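Local coordinates for protein phosphatidylinositol-specific phospholipase C1 (Streptomyces antibioticus, PDB 3H4X) that belongs to the calcium-dependent phosphatidylinositol-specific phospholipase C family and folds as a single chain around a largely parallel, curled beta sheet ringed by helices, at residues 85-90 and 96-101. Residues are numbered along the deposited sequence; the frame is centred on the assembly and turned at random.
Sequences NCEGAA and RTKSRD. With EOH (ethanol), chain G.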
ATOM      1  N   ASN A  85       6.986   9.459  12.592  1.00  8.73           N
ATOM      2  CA  ASN A  85       6.119  10.528  13.062  1.00  8.87           C
ATOM      3  C   ASN A  85       4.867   9.999  13.760  1.00  9.11           C
ATOM      4  O   ASN A  85       3.924  10.746  14.022  1.00  8.81           O
ATOM      5  CB  ASN A  85       5.742  11.456  11.908  1.00  9.11           C
ATOM      6  CG  ASN A  85       5.065  10.727  10.767  1.00  8.42           C
ATOM      7  OD1 ASN A  85       4.627   9.584  10.912  1.00  8.39           O
ATOM      8  ND2 ASN A  85       4.973  11.387   9.620  1.00  9.02           N
ATOM      9  N   CYS A  86       4.867   8.710  14.074  1.00  9.63           N
ATOM     10  CA  CYS A  86       3.717   8.074  14.715  1.00 10.54           C
ATOM     11  C   CYS A  86       3.743   8.305  16.225  1.00 10.59           C
ATOM     12  O   CYS A  86       4.812   8.259  16.838  1.00 10.65           O
ATOM     13  CB  CYS A  86       3.704   6.581  14.390  1.00 11.20           C
ATOM     14  SG  CYS A  86       3.803   6.247  12.613  1.00 14.50           S
ATOM     15  N   GLU A  87       2.574   8.551  16.821  1.00 11.20           N
ATOM     16  CA  GLU A  87       2.490   8.905  18.245  1.00 12.13           C
ATOM     17  C   GLU A  87       1.818   7.861  19.123  1.00 12.22           C
ATOM     18  O   GLU A  87       1.936   7.919  20.346  1.00 12.65           O
ATOM     19  CB  GLU A  87       1.675  10.175  18.480  1.00 12.93           C
ATOM     20  CG  GLU A  87       1.851  11.340  17.566  1.00 14.41           C
ATOM     21  CD  GLU A  87       0.732  12.351  17.798  1.00 15.33           C
ATOM     22  OE1 GLU A  87      -0.103  12.547  16.892  1.00 15.84           O
ATOM     23  OE2 GLU A  87       0.650  12.917  18.914  1.00 15.17           O
ATOM     24  N   GLY A  88       1.051   6.957  18.527  1.00 12.27           N
ATOM     25  CA  GLY A  88       0.231   6.046  19.320  1.00 12.82           C
ATOM     26  C   GLY A  88      -0.865   6.767  20.090  1.00 13.02           C
ATOM     27  O   GLY A  88      -1.116   6.467  21.259  1.00 13.64           O
ATOM     28  N   ALA A  89      -1.517   7.725  19.440  1.00 12.99           N
ATOM     29  CA  ALA A  89      -2.613   8.463  20.063  1.00 13.24           C
ATOM     30  C   ALA A  89      -3.741   7.523  20.472  1.00 13.57           C
ATOM     31  O   ALA A  89      -4.123   6.638  19.711  1.00 13.75           O
ATOM     32  CB  ALA A  89      -3.139   9.526  19.115  1.00 13.44           C
ATOM     33  N   ALA A  90      -4.282   7.726  21.670  1.00 13.96           N
ATOM     34  CA  ALA A  90      -5.377   6.891  22.162  1.00 14.26           C
ATOM     35  C   ALA A  90      -6.711   7.279  21.529  1.00 14.27           C
ATOM     36  O   ALA A  90      -7.635   6.469  21.450  1.00 14.91           O
ATOM     37  CB  ALA A  90      -5.468   6.971  23.682  1.00 14.52           C
ATOM     38  N   ARG A  96      -1.375  14.916  17.441  1.00 11.60           N
ATOM     39  CA  ARG A  96      -0.461  16.052  17.491  1.00 11.34           C
ATOM     40  C   ARG A  96      -0.229  16.515  18.927  1.00 11.56           C
ATOM     41  O   ARG A  96      -0.284  17.714  19.212  1.00 12.22           O
ATOM     42  CB  ARG A  96      -0.973  17.215  16.633  1.00 10.79           C
ATOM     43  CG  ARG A  96      -1.248  16.841  15.190  1.00 10.24           C
ATOM     44  CD  ARG A  96      -1.772  18.025  14.385  1.00  9.93           C
ATOM     45  NE  ARG A  96      -1.985  17.615  13.006  1.00  9.84           N
ATOM     46  CZ  ARG A  96      -3.065  16.973  12.577  1.00  9.67           C
ATOM     47  NH1 ARG A  96      -4.058  16.696  13.411  1.00  9.78           N
ATOM     48  NH2 ARG A  96      -3.147  16.607  11.305  1.00 10.10           N
ATOM     49  N   THR A  97       0.025  15.571  19.830  1.00 11.74           N
ATOM     50  CA  THR A  97       0.307  15.911  21.228  1.00 12.22           C
ATOM     51  C   THR A  97       1.428  15.096  21.868  1.00 12.40           C
ATOM     52  O   THR A  97       2.005  15.524  22.864  1.00 12.98           O
ATOM     53  CB  THR A  97      -0.934  15.755  22.139  1.00 12.01           C
ATOM     54  OG1 THR A  97      -1.248  14.365  22.306  1.00 12.80           O
ATOM     55  CG2 THR A  97      -2.131  16.498  21.566  1.00 12.46           C
ATOM     56  N   LYS A  98       1.726  13.922  21.320  1.00 12.56           N
ATOM     57  CA  LYS A  98       2.607  12.973  22.004  1.00 13.08           C
ATOM     58  C   LYS A  98       4.002  12.894  21.399  1.00 13.05           C
ATOM     59  O   LYS A  98       4.248  13.397  20.306  1.00 13.18           O
ATOM     60  CB  LYS A  98       1.972  11.580  22.022  1.00 13.26           C
ATOM     61  CG  LYS A  98       0.614  11.540  22.697  1.00 14.77           C
ATOM     62  CD  LYS A  98       0.025  10.139  22.693  1.00 16.71           C
ATOM     63  CE  LYS A  98       0.947   9.154  23.392  1.00 17.82           C
ATOM     64  NZ  LYS A  98       0.383   7.778  23.424  1.00 19.17           N
ATOM     65  N   SER A  99       4.920  12.263  22.125  1.00 13.27           N
ATOM     66  CA  SER A  99       6.235  11.976  21.576  1.00 13.59           C
ATOM     67  C   SER A  99       6.076  11.012  20.405  1.00 12.85           C
ATOM     68  O   SER A  99       5.158  10.195  20.378  1.00 13.10           O
ATOM     69  CB  SER A  99       7.156  11.379  22.639  1.00 14.17           C
ATOM     70  OG  SER A  99       6.645  10.154  23.122  1.00 16.75           O
ATOM     71  N   ARG A 100       6.969  11.121  19.433  1.00 12.04           N
ATOM     72  CA  ARG A 100       6.854  10.349  18.209  1.00 11.31           C
ATOM     73  C   ARG A 100       7.778   9.128  18.256  1.00 10.91           C
ATOM     74  O   ARG A 100       8.010   8.576  19.332  1.00 10.99           O
ATOM     75  CB  ARG A 100       7.101  11.262  17.004  1.00 11.36           C
ATOM     76  CG  ARG A 100       6.049  12.372  16.898  1.00 11.70           C
ATOM     77  CD  ARG A 100       6.474  13.484  15.958  1.00 12.78           C
ATOM     78  NE  ARG A 100       7.619  14.225  16.482  1.00 14.13           N
ATOM     79  CZ  ARG A 100       8.295  15.134  15.789  1.00 14.36           C
ATOM     80  NH1 ARG A 100       7.943  15.418  14.545  1.00 13.89           N
ATOM     81  NH2 ARG A 100       9.328  15.759  16.341  1.00 15.82           N
ATOM     82  N   ASP A 101       8.284   8.689  17.107  1.00 10.70           N
ATOM     83  CA  ASP A 101       9.138   7.500  17.048  1.00 10.70           C
ATOM     84  C   ASP A 101       8.453   6.266  17.638  1.00 10.34           C
ATOM     85  O   ASP A 101       9.094   5.432  18.284  1.00 10.58           O
ATOM     86  CB  ASP A 101      10.481   7.747  17.749  1.00 10.92           C
ATOM     87  CG  ASP A 101      11.351   8.752  17.018  1.00 12.28           C
ATOM     88  OD1 ASP A 101      11.131   8.984  15.813  1.00 12.28           O
ATOM     89  OD2 ASP A 101      12.275   9.305  17.654  1.00 14.73           O
TER
HETATM   90  C1  EOH G 345      10.002  12.583  19.155  1.00 27.82           C
HETATM   91  C2  EOH G 345      10.947  13.086  18.071  1.00 27.88           C
HETATM   92  O   EOH G 345       8.846  13.384  19.260  1.00 27.75           O
HETATM   93  O   HOH W   1       4.003   8.430  22.025  1.00 16.84           O
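The carboxylate of E87 lies against the backbone of 96-98, where three consecutive amides, of R96, T97 and K98, donate to its two oxygens. R96 N reaches OE1 of E87 on the syn side at 2.7 Å, 19° out of the carboxylate plane. OE2 takes two donors: T97 N, also syn but 28° out of plane, and K98 N, 2.8 Å from E87 OE2 and nearly in line with its C-O bond. A chain extended beyond CG carries the acid across to them, while CB of E87 rests on CB of K98. The second flat group, the guanidinium of R100, has an ethanol oxygen at its edge, in plane; R100 NE and R100 N both donate to that oxygen, the backbone bond being the shorter (R100 N to ethanol O, 2.9 Å). NH1 of R100 turns to the carbonyl of R46. K98 runs back over 87-89, bent at chi3 (58°), and its NZ bonds G88 O at 2.9 Å from well above the carbonyl plane. A water donates to both E87 O and S99 O, and the CA of R100 makes a CH...O contact of 3.2 Å with C86 O. Outside the pair, D110 of helix 104-117 accepts from E87 N and A89 N, and R96 forms salt bridges with D50 and D53. The loop between strand 73-74 and helix 104-117 is thus folded back on itself without regular strand pairing. The same loop carries D101, which pairs with K42 and, with K42 and N83, lines a pocket holding an acetyl group. Three amide donors tie 85-90 to 96-98, probably stabilise the buried E87 as a carboxylate and fix its rotation.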